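Local coordinates for protein peptidoglycan D,D-transpeptidase FtsI (Yersinia pestis, PDB 6SYN) that probably cross-links peptidoglycan peptides during cell division as a class B penicillin-binding D,D-transpeptidase, here trapped as an acyl-enzyme with a ring-opened penicillin, at residues R191-A196 with A219-P224; A207-V212 with F471-V476; T245-P250 with G365-P370; P250-K255 with Q302-V307. One frame throughout, in Å; residues are numbered along the deposited sequence.

In the fold
Along the chain, the helix at 191-196 comes first and meets segment 219-224, on strand 217-223, in interaction 1, closing a short loop that contains strand 204-211. That strand pairs with 471-476 in interaction 2, so the two contacts cross; both reach the same antiparallel sheet and touch each other through neighbouring strands. Interaction 2 closes a loop of 258 residues, and within it interaction 3 joins 245-250 to 365-370, the latter leading into helix 370-381, whose Pro370 touches Val476 and Val208 of interaction 2. Interaction 4 nests inside interaction 3, shares Pro250 with it and joins Lys255 and the acylated Ser252 to the Ser304-Asn306 turn at the active site.

Interaction 1: R191-A196 with A219-P224; sequences RELNNA and AMANSP
Leu193 and Ser223 bury the most surface here, with Asn194 adding a polar touch beside them. Leu193 sits on the side of helix 183-199 that lies over strand 217-223. Its CG is anti to the backbone N (chi1 178°), and the CD2 branch does the touching: it rests over the strand backbone, 3.5 Å from Ala221 O, and meets the methyl carbon CB of Ala221 at 4.1 Å. Leu193 CD2 also lies 3.7 Å from both Asn222 CA and Ser223 N, so one branch spans three residues of the strand.

The next residue, Asn194, extends its amide alongside the strand, and ND2 donates a hydrogen bond to Ser223 OG. That bond is strongly bent, with an angle of 121° at the hydrogen, and its refined length is too short to be taken literally. The axes of the short segments 191-196 and 219-223 run nearly parallel, 17° apart and 7.6 Å at closest approach. Asn222 faces the other way and bonds to Asn241, while Glu192 and Ala196 of the helix pack against helix 492-505. The contact thus lays helix 183-199, which leads into strand 204-211, on an outermost strand of the five-stranded sheet. It is mainly apolar, a leucine methyl against small residues and backbone, with the asparagine amide the likely, though poorly defined, partner of the buried serine hydroxyl.

Interaction 2: A207-V212 with F471-V476; sequences AVLVDV and FALVVV
The central antiparallel sheet of the penicillin-binding transpeptidase domain is built here by strands 204-211 and 471-478, which lie side by side in its interior although far apart in sequence. Val208 pairs with Val474 and Val210 with Ala472 as hydrogen-bonded pairs, each making two bonds. Val474 N to Val208 O (2.8 Å) and Val210 N to Ala472 O (2.8 Å) are nearly straight, at 170° and 171°; their return bonds, from Val208 N and Ala472 N, are more bent. Ala207, Leu209 and Asp211 stand opposite Val475, Leu473 and Phe471 in non-hydrogen-bonded pairs.

On the face carrying those residues, Leu209 and Leu473 cross obliquely. Leu209 has CG anti to the backbone N (chi1 -176°), which brings CD1 over the neighbouring backbone, 3.5 Å from Ala472 O, 3.9 Å from Leu473 CB and 4.0 Å from Phe471 CB. Ala207 CB meets Val475 CG2 at 4.2 Å. Helix 492-505 covers this face, touching Phe471 and Leu473. On the reverse face Val210 CB lies 4.4 Å from Ala472 CB. Past the end of the first strand, Val212 turns its CG2 branch over the backbone of Phe471 and Ala472. The backbone polar groups of the four hydrogen-bonded residues are therefore paired between strands, while apolar side chains on both faces are buried, those of Leu473 and Phe471 against helix 492-505 and those of Val208, Val210 and Val474 against helix 370-381.

Interaction 3: T245-P250 with G365-P370; sequences TDIFEP and GLMVTP
Ile247 slants across Met367, with Ile247 CG1 against the CB end of the methionine. The CG2 branch of Ile247 meets Thr369 CG2 at 3.9 Å. Further along, Met367 bends at its sulfur and lays CE against Glu249 CG, 3.7 Å away.

Glu249, extended beyond CG, accepts the backbone amide of Gly365 on OE2; the bond is nearly straight (171°), and the other carboxylate oxygen, OE1, bonds Tyr452. Between these side chains the two loops form a single antiparallel bridge, a hydrogen-bonded pair of Phe248 and Val368: Phe248 N to Val368 O is 2.7 Å, and Val368 N returns to Phe248 O from above the carbonyl plane. The bridge joins the loop that leads to the SxxK serine, Ser252, to the loop that enters helix 370-381, which Thr369 caps by bonding Gln372 N.

Pro250 and Leu366 meet at about a right angle, the CD2 branch of the leucine touching Pro250 CD at 3.6 Å. The proline's CB lies beside Val368 CG2, 4.2 Å away. At the far end Pro370 places its CD near Asp246 O, while the carboxylate of Asp246 is held by salt bridges to Arg240 and Arg242.

Interaction 4: P250-K255 with Q302-V307; sequences PGSTVK and QKSSNV. With CB9 ((2R,4S)-2-[(1R)-1-{[(2S)-2-carboxy-2-phenylacetyl]amino}-2-oxoethyl]-5,5-dimethyl-1,3-thiazolidine-4-carboxylic acid), chain D.
Lys255 NZ donates two hydrogen bonds across the contact, to Ser304 OG at 2.7 Å and to Asn306 OD1 at 3.0 Å. The second bond lies in the plane of the asparagine carbonyl. A weak bond also runs from Lys255 NZ to Ser252 OG (3.2 Å). Extended through all its torsions beyond CG (chi2 -177°), the lysine chain carries NZ to a point between the acylated Ser252 and the side chains of Ser304 and Asn306; it crosses the Asn306 side chain at about a right angle.

Ser252 OG is bonded covalently to C of the ring-opened penicillin CB9, 1.3 Å away, and Ser252 N makes a weak hydrogen bond to the acyl carbonyl oxygen O of CB9. From the other segment, Ser304 OG accepts the thiazolidine NAP of CB9 at 2.9 Å, and it also bonds Lys439. Asn306 divides its amide: OD1 serves the lysine while ND2 grips the amide oxygen OAF of CB9 at 2.8 Å. Around this polar centre the packing is light. Lys255 CE passes 3.7 Å from Ser305 O, and Ser252 CB touches Ser304 OG at 3.6 Å. Ser305 OG bonds Asp288 and caps helix 306-314. The arrangement is that of penicillin-binding enzymes and serine beta-lactamases: an SxxK motif with the acylated serine at a helix start, an SxN motif facing it, and the KTG-type strand of Lys439, Thr440 and Gly441 alongside.

Interaction 1: R191-A196 with A219-P224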
# COMPACT_ATOMS: atom_id res chain seq x y z
N ARG A 191 -7.65 -7.96 4.05
CA ARG A 191 -8.38 -9.23 3.78
C ARG A 191 -8.92 -9.21 2.35
O ARG A 191 -8.86 -10.27 1.68
CB ARG A 191 -9.50 -9.42 4.81
CG ARG A 191 -10.58 -10.41 4.41
CD ARG A 191 -11.47 -10.75 5.59
NE ARG A 191 -12.31 -9.65 6.09
CZ ARG A 191 -11.99 -8.77 7.05
NH1 ARG A 191 -12.87 -7.85 7.42
NH2 ARG A 191 -10.81 -8.80 7.65
N GLU A 192 -9.43 -8.07 1.89
CA GLU A 192 -9.97 -7.92 0.51
C GLU A 192 -8.81 -7.98 -0.49
O GLU A 192 -8.97 -8.62 -1.54
CB GLU A 192 -10.79 -6.63 0.41
CG GLU A 192 -12.04 -6.66 1.27
CD GLU A 192 -13.01 -7.77 0.93
OE1 GLU A 192 -13.06 -8.17 -0.24
OE2 GLU A 192 -13.71 -8.23 1.84
N LEU A 193 -7.68 -7.35 -0.14
CA LEU A 193 -6.48 -7.23 -1.02
C LEU A 193 -5.84 -8.61 -1.20
O LEU A 193 -5.71 -9.06 -2.35
CB LEU A 193 -5.50 -6.25 -0.36
CG LEU A 193 -4.18 -6.06 -1.11
CD1 LEU A 193 -4.41 -5.27 -2.39
CD2 LEU A 193 -3.15 -5.37 -0.22
N ASN A 194 -5.46 -9.23 -0.08
CA ASN A 194 -4.78 -10.55 -0.01
C ASN A 194 -5.55 -11.57 -0.84
O ASN A 194 -4.95 -12.18 -1.73
CB ASN A 194 -4.64 -11.02 1.44
CG ASN A 194 -3.58 -12.08 1.59
OD1 ASN A 194 -3.83 -13.13 2.16
ND2 ASN A 194 -2.39 -11.80 1.08
N ASN A 195 -6.85 -11.71 -0.56
CA ASN A 195 -7.80 -12.58 -1.29
C ASN A 195 -7.69 -12.29 -2.80
O ASN A 195 -7.32 -13.22 -3.54
CB ASN A 195 -9.24 -12.41 -0.79
CG ASN A 195 -9.48 -13.06 0.56
OD1 ASN A 195 -8.62 -13.79 1.07
ND2 ASN A 195 -10.65 -12.81 1.13
N ALA A 196 -7.97 -11.05 -3.21
CA ALA A 196 -7.98 -10.62 -4.63
C ALA A 196 -6.62 -10.88 -5.29
O ALA A 196 -6.60 -11.24 -6.48
CB ALA A 196 -8.37 -9.18 -4.74
N ALA A 219 -5.42 2.98 6.76
CA ALA A 219 -5.07 1.60 6.36
C ALA A 219 -3.96 1.62 5.31
O ALA A 219 -4.00 2.49 4.43
CB ALA A 219 -6.31 0.90 5.86
N MET A 220 -3.01 0.68 5.42
CA MET A 220 -1.88 0.50 4.47
C MET A 220 -1.47 -0.98 4.48
O MET A 220 -0.72 -1.39 5.39
CB MET A 220 -0.70 1.38 4.89
CG MET A 220 0.42 1.43 3.87
SD MET A 220 1.88 2.24 4.55
CE MET A 220 1.70 3.89 3.86
N ALA A 221 -1.94 -1.75 3.49
CA ALA A 221 -1.76 -3.21 3.42
C ALA A 221 -1.07 -3.60 2.10
O ALA A 221 -1.19 -2.86 1.11
CB ALA A 221 -3.09 -3.90 3.56
N ASN A 222 -0.37 -4.74 2.13
CA ASN A 222 0.33 -5.34 0.97
C ASN A 222 0.09 -6.85 0.98
O ASN A 222 0.04 -7.44 2.08
CB ASN A 222 1.84 -5.06 0.99
CG ASN A 222 2.17 -3.61 1.27
OD1 ASN A 222 2.08 -2.77 0.37
ND2 ASN A 222 2.56 -3.31 2.50
N SER A 223 -0.07 -7.43 -0.20
CA SER A 223 -0.04 -8.90 -0.42
C SER A 223 0.98 -9.17 -1.52
O SER A 223 0.92 -8.53 -2.56
CB SER A 223 -1.40 -9.42 -0.77
OG SER A 223 -1.37 -10.83 -0.94
N PRO A 224 1.94 -10.11 -1.33
CA PRO A 224 2.01 -10.96 -0.14
C PRO A 224 2.55 -10.29 1.14
O PRO A 224 3.26 -9.30 1.04
CB PRO A 224 3.01 -12.05 -0.57
CG PRO A 224 3.94 -11.31 -1.50
CD PRO A 224 3.02 -10.40 -2.29

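Interaction 2: A207-V212 with F471-V476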
# COMPACT_ATOMS: atom_id res chain seq x y z
N ALA A 207 -3.14 -1.69 -1.07
CA ALA A 207 -4.30 -0.81 -0.83
C ALA A 207 -3.89 0.24 0.20
O ALA A 207 -3.38 -0.16 1.27
CB ALA A 207 -5.48 -1.63 -0.35
N VAL A 208 -4.08 1.52 -0.13
CA VAL A 208 -3.87 2.65 0.82
C VAL A 208 -5.21 3.38 0.99
O VAL A 208 -5.84 3.71 -0.03
CB VAL A 208 -2.75 3.59 0.35
CG1 VAL A 208 -2.53 4.74 1.33
CG2 VAL A 208 -1.45 2.84 0.12
N LEU A 209 -5.60 3.60 2.25
CA LEU A 209 -6.82 4.34 2.67
C LEU A 209 -6.39 5.55 3.50
O LEU A 209 -5.75 5.36 4.55
CB LEU A 209 -7.70 3.40 3.50
CG LEU A 209 -9.05 3.99 3.93
CD1 LEU A 209 -10.02 4.01 2.76
CD2 LEU A 209 -9.62 3.20 5.10
N VAL A 210 -6.78 6.75 3.06
CA VAL A 210 -6.37 8.04 3.68
C VAL A 210 -7.62 8.84 4.05
O VAL A 210 -8.56 8.90 3.23
CB VAL A 210 -5.45 8.85 2.75
CG1 VAL A 210 -5.02 10.17 3.38
CG2 VAL A 210 -4.23 8.03 2.33
N ASP A 211 -7.62 9.41 5.26
CA ASP A 211 -8.61 10.40 5.72
C ASP A 211 -8.44 11.66 4.87
O ASP A 211 -7.31 12.20 4.82
CB ASP A 211 -8.43 10.70 7.21
CG ASP A 211 -9.68 11.26 7.87
OD1 ASP A 211 -10.19 12.29 7.38
OD2 ASP A 211 -10.15 10.64 8.84
N VAL A 212 -9.52 12.11 4.24
CA VAL A 212 -9.54 13.27 3.29
C VAL A 212 -9.24 14.58 4.04
O VAL A 212 -8.61 15.48 3.44
CB VAL A 212 -10.90 13.28 2.57
CG1 VAL A 212 -11.15 14.58 1.81
CG2 VAL A 212 -11.06 12.08 1.66
N PHE A 471 -13.03 9.57 2.75
CA PHE A 471 -11.97 8.55 2.58
C PHE A 471 -11.50 8.52 1.12
O PHE A 471 -12.33 8.31 0.22
CB PHE A 471 -12.49 7.19 3.02
CG PHE A 471 -13.19 7.25 4.35
CD1 PHE A 471 -12.48 7.56 5.51
CD2 PHE A 471 -14.55 7.03 4.45
CE1 PHE A 471 -13.12 7.63 6.73
CE2 PHE A 471 -15.19 7.09 5.68
CZ PHE A 471 -14.48 7.40 6.82
N ALA A 472 -10.21 8.73 0.93
CA ALA A 472 -9.48 8.40 -0.31
C ALA A 472 -9.00 6.96 -0.19
O ALA A 472 -8.50 6.60 0.90
CB ALA A 472 -8.35 9.38 -0.54
N LEU A 473 -9.20 6.16 -1.24
CA LEU A 473 -8.70 4.76 -1.33
C LEU A 473 -8.00 4.57 -2.68
O LEU A 473 -8.57 5.00 -3.70
CB LEU A 473 -9.86 3.79 -1.16
CG LEU A 473 -9.53 2.31 -1.31
CD1 LEU A 473 -8.43 1.89 -0.35
CD2 LEU A 473 -10.77 1.46 -1.10
N VAL A 474 -6.81 3.97 -2.66
CA VAL A 474 -6.10 3.42 -3.85
C VAL A 474 -5.98 1.90 -3.68
O VAL A 474 -5.72 1.44 -2.54
CB VAL A 474 -4.72 4.08 -4.04
CG1 VAL A 474 -3.88 3.37 -5.10
CG2 VAL A 474 -4.83 5.56 -4.37
N VAL A 475 -6.18 1.18 -4.77
CA VAL A 475 -5.95 -0.29 -4.92
C VAL A 475 -5.21 -0.50 -6.25
O VAL A 475 -5.74 -0.06 -7.29
CB VAL A 475 -7.28 -1.06 -4.84
CG1 VAL A 475 -7.10 -2.56 -4.98
CG2 VAL A 475 -8.04 -0.74 -3.57
N VAL A 476 -4.01 -1.09 -6.19
CA VAL A 476 -3.20 -1.52 -7.37
C VAL A 476 -2.90 -3.01 -7.21
O VAL A 476 -2.35 -3.39 -6.16
CB VAL A 476 -1.91 -0.68 -7.53
CG1 VAL A 476 -1.02 -0.72 -6.30
CG2 VAL A 476 -1.12 -1.07 -8.77

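Interaction 3: T245-P250 with G365-P370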
# COMPACT_ATOMS: atom_id res chain seq x y z
N THR A 245 7.69 1.71 -1.25
CA THR A 245 8.94 1.33 -1.96
C THR A 245 8.66 0.99 -3.43
O THR A 245 9.46 1.43 -4.28
CB THR A 245 9.70 0.20 -1.24
OG1 THR A 245 8.99 -1.02 -1.40
CG2 THR A 245 9.92 0.48 0.23
N ASP A 246 7.62 0.23 -3.76
CA ASP A 246 7.20 0.10 -5.18
C ASP A 246 6.97 1.52 -5.70
O ASP A 246 6.15 2.24 -5.09
CB ASP A 246 5.92 -0.72 -5.37
CG ASP A 246 6.09 -2.23 -5.39
OD1 ASP A 246 7.23 -2.70 -5.58
OD2 ASP A 246 5.07 -2.92 -5.24
N ILE A 247 7.67 1.93 -6.76
CA ILE A 247 7.29 3.14 -7.54
C ILE A 247 6.83 2.66 -8.92
O ILE A 247 7.53 1.85 -9.54
CB ILE A 247 8.39 4.23 -7.57
CG1 ILE A 247 9.43 4.03 -8.68
CG2 ILE A 247 9.02 4.40 -6.20
CD1 ILE A 247 10.38 2.88 -8.48
N PHE A 248 5.63 3.08 -9.32
CA PHE A 248 4.93 2.62 -10.55
C PHE A 248 4.52 3.82 -11.39
O PHE A 248 4.23 4.90 -10.81
CB PHE A 248 3.64 1.86 -10.20
CG PHE A 248 3.82 0.53 -9.53
CD1 PHE A 248 4.62 -0.46 -10.09
CD2 PHE A 248 3.15 0.24 -8.35
CE1 PHE A 248 4.77 -1.69 -9.46
CE2 PHE A 248 3.28 -1.00 -7.74
CZ PHE A 248 4.10 -1.96 -8.29
N GLU A 249 4.44 3.63 -12.71
CA GLU A 249 3.73 4.55 -13.63
C GLU A 249 2.24 4.55 -13.26
O GLU A 249 1.60 3.49 -13.20
CB GLU A 249 4.05 4.17 -15.08
CG GLU A 249 5.48 4.50 -15.45
CD GLU A 249 5.75 4.71 -16.93
OE1 GLU A 249 5.81 3.71 -17.67
OE2 GLU A 249 5.89 5.88 -17.35
N PRO A 250 1.66 5.73 -12.95
CA PRO A 250 0.27 5.82 -12.48
C PRO A 250 -0.79 5.49 -13.54
O PRO A 250 -1.89 5.13 -13.16
CB PRO A 250 0.11 7.28 -12.03
CG PRO A 250 1.17 8.02 -12.79
CD PRO A 250 2.32 7.04 -12.95
N GLY A 365 5.66 8.27 -18.07
CA GLY A 365 6.76 9.25 -17.99
C GLY A 365 7.10 9.68 -16.56
O GLY A 365 7.92 10.61 -16.41
N LEU A 366 6.50 9.03 -15.56
CA LEU A 366 6.74 9.31 -14.11
C LEU A 366 6.44 8.04 -13.31
O LEU A 366 5.62 7.23 -13.75
CB LEU A 366 5.87 10.48 -13.64
CG LEU A 366 4.37 10.23 -13.46
CD1 LEU A 366 3.69 11.46 -12.89
CD2 LEU A 366 3.70 9.82 -14.77
N MET A 367 7.08 7.91 -12.15
CA MET A 367 6.93 6.74 -11.26
C MET A 367 6.62 7.23 -9.85
O MET A 367 7.31 8.14 -9.36
CB MET A 367 8.21 5.89 -11.30
CG MET A 367 8.59 5.50 -12.72
SD MET A 367 9.52 3.95 -12.83
CE MET A 367 8.72 3.18 -14.23
N VAL A 368 5.57 6.68 -9.25
CA VAL A 368 4.93 7.18 -8.00
C VAL A 368 4.70 5.98 -7.08
O VAL A 368 4.48 4.87 -7.61
CB VAL A 368 3.61 7.92 -8.31
CG1 VAL A 368 3.79 8.94 -9.43
CG2 VAL A 368 2.49 6.95 -8.64
N THR A 369 4.76 6.18 -5.76
CA THR A 369 4.39 5.14 -4.76
C THR A 369 2.87 5.08 -4.71
O THR A 369 2.20 6.06 -5.04
CB THR A 369 5.02 5.38 -3.39
OG1 THR A 369 4.47 6.57 -2.82
CG2 THR A 369 6.53 5.49 -3.43
N PRO A 370 2.27 3.92 -4.37
CA PRO A 370 0.85 3.85 -4.04
C PRO A 370 0.41 4.90 -3.01
O PRO A 370 -0.64 5.50 -3.19
CB PRO A 370 0.72 2.42 -3.49
CG PRO A 370 1.73 1.65 -4.31
CD PRO A 370 2.91 2.59 -4.41

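Interaction 4: P250-K255 with Q302-V307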
# COMPACT_ATOMS: atom_id res chain seq x y z
N PRO A 250 1.66 5.73 -12.95
CA PRO A 250 0.27 5.82 -12.48
C PRO A 250 -0.79 5.49 -13.54
O PRO A 250 -1.89 5.13 -13.16
CB PRO A 250 0.11 7.28 -12.03
CG PRO A 250 1.17 8.02 -12.79
CD PRO A 250 2.32 7.04 -12.95
N GLY A 251 -0.45 5.61 -14.82
CA GLY A 251 -1.37 5.31 -15.94
C GLY A 251 -2.61 6.19 -15.87
O GLY A 251 -2.55 7.32 -15.40
N SER A 252 -3.76 5.63 -16.29
CA SER A 252 -4.96 6.42 -16.48
C SER A 252 -5.58 7.08 -15.24
O SER A 252 -6.50 7.87 -15.37
CB SER A 252 -5.99 5.66 -17.33
OG SER A 252 -5.59 5.19 -18.64
N THR A 253 -5.02 6.78 -14.06
CA THR A 253 -5.44 7.38 -12.80
C THR A 253 -5.11 8.88 -12.74
O THR A 253 -5.72 9.57 -11.89
CB THR A 253 -4.85 6.63 -11.60
OG1 THR A 253 -3.43 6.59 -11.73
CG2 THR A 253 -5.38 5.22 -11.46
N VAL A 254 -4.18 9.38 -13.57
CA VAL A 254 -3.79 10.82 -13.65
C VAL A 254 -4.93 11.67 -14.25
O VAL A 254 -4.99 12.87 -13.92
CB VAL A 254 -2.50 11.04 -14.46
CG1 VAL A 254 -1.30 10.39 -13.80
CG2 VAL A 254 -2.64 10.58 -15.91
N LYS A 255 -5.77 11.07 -15.09
CA LYS A 255 -6.69 11.76 -16.04
C LYS A 255 -7.57 12.79 -15.34
O LYS A 255 -7.85 13.83 -15.93
CB LYS A 255 -7.54 10.76 -16.82
CG LYS A 255 -6.78 9.99 -17.89
CD LYS A 255 -7.65 9.05 -18.70
CE LYS A 255 -6.87 8.34 -19.79
NZ LYS A 255 -7.58 7.14 -20.28
N GLN A 302 -15.15 8.83 -18.12
CA GLN A 302 -16.15 7.72 -18.07
C GLN A 302 -15.67 6.53 -18.90
O GLN A 302 -15.80 5.39 -18.42
CB GLN A 302 -17.49 8.22 -18.62
CG GLN A 302 -18.61 7.19 -18.63
CD GLN A 302 -19.69 7.52 -19.63
OE1 GLN A 302 -19.44 7.96 -20.74
NE2 GLN A 302 -20.93 7.30 -19.24
N LYS A 303 -15.20 6.79 -20.12
CA LYS A 303 -14.74 5.78 -21.12
C LYS A 303 -13.24 5.53 -20.98
O LYS A 303 -12.75 4.54 -21.58
CB LYS A 303 -15.04 6.27 -22.54
CG LYS A 303 -16.32 5.71 -23.14
CD LYS A 303 -17.45 5.70 -22.16
CE LYS A 303 -18.78 5.39 -22.80
NZ LYS A 303 -19.04 3.94 -22.80
N SER A 304 -12.54 6.38 -20.23
CA SER A 304 -11.06 6.46 -20.16
C SER A 304 -10.50 6.65 -21.57
O SER A 304 -9.86 5.74 -22.11
CB SER A 304 -10.48 5.25 -19.46
OG SER A 304 -9.29 5.62 -18.79
N SER A 305 -10.73 7.84 -22.15
CA SER A 305 -10.25 8.22 -23.50
C SER A 305 -8.80 8.70 -23.43
O SER A 305 -8.54 9.73 -22.79
CB SER A 305 -11.15 9.27 -24.12
OG SER A 305 -10.73 9.58 -25.44
N ASN A 306 -7.89 7.96 -24.07
CA ASN A 306 -6.46 8.35 -24.24
C ASN A 306 -6.38 9.51 -25.23
O ASN A 306 -5.64 10.47 -24.95
CB ASN A 306 -5.58 7.18 -24.69
CG ASN A 306 -5.30 6.16 -23.61
OD1 ASN A 306 -5.69 6.32 -22.45
ND2 ASN A 306 -4.62 5.09 -23.97
N VAL A 307 -7.10 9.43 -26.35
CA VAL A 307 -7.15 10.50 -27.39
C VAL A 307 -7.67 11.78 -26.72
O VAL A 307 -7.02 12.84 -26.90
CB VAL A 307 -8.04 10.11 -28.60
CG1 VAL A 307 -8.41 11.32 -29.44
CG2 VAL A 307 -7.38 9.04 -29.46
C CB9 D . -5.26 3.91 -18.83
N CB9 D . -4.83 2.30 -20.71
O CB9 D . -4.81 3.18 -17.98
CA CB9 D . -5.55 3.50 -20.27
CB CB9 D . -7.08 3.43 -20.51
CAA CB9 D . -9.79 0.99 -20.54
CAB CB9 D . -7.71 -0.39 -20.55
OAD CB9 D . -8.82 0.17 -17.51
OAE CB9 D . -1.66 0.68 -23.81
OAF CB9 D . -3.40 3.50 -21.95
OAG CB9 D . -9.20 2.29 -17.25
OAH CB9 D . -1.36 1.49 -21.86
CAJ CB9 D . -5.25 -2.75 -22.14
CAK CB9 D . -5.71 -1.90 -23.12
CAL CB9 D . -4.25 -2.33 -21.30
CAM CB9 D . -5.18 -0.63 -23.25
CAN CB9 D . -3.71 -1.06 -21.42
NAP CB9 D . -7.86 3.11 -19.30
SAQ CB9 D . -7.54 2.11 -21.68
CAR CB9 D . -8.69 1.34 -17.82
CAS CB9 D . -2.07 1.10 -22.76
CAT CB9 D . -3.93 2.42 -21.70
CAU CB9 D . -4.19 -0.18 -22.38
CAX CB9 D . -7.81 1.66 -19.03
CAY CB9 D . -3.60 1.21 -22.59
CAZ CB9 D . -8.28 1.01 -20.38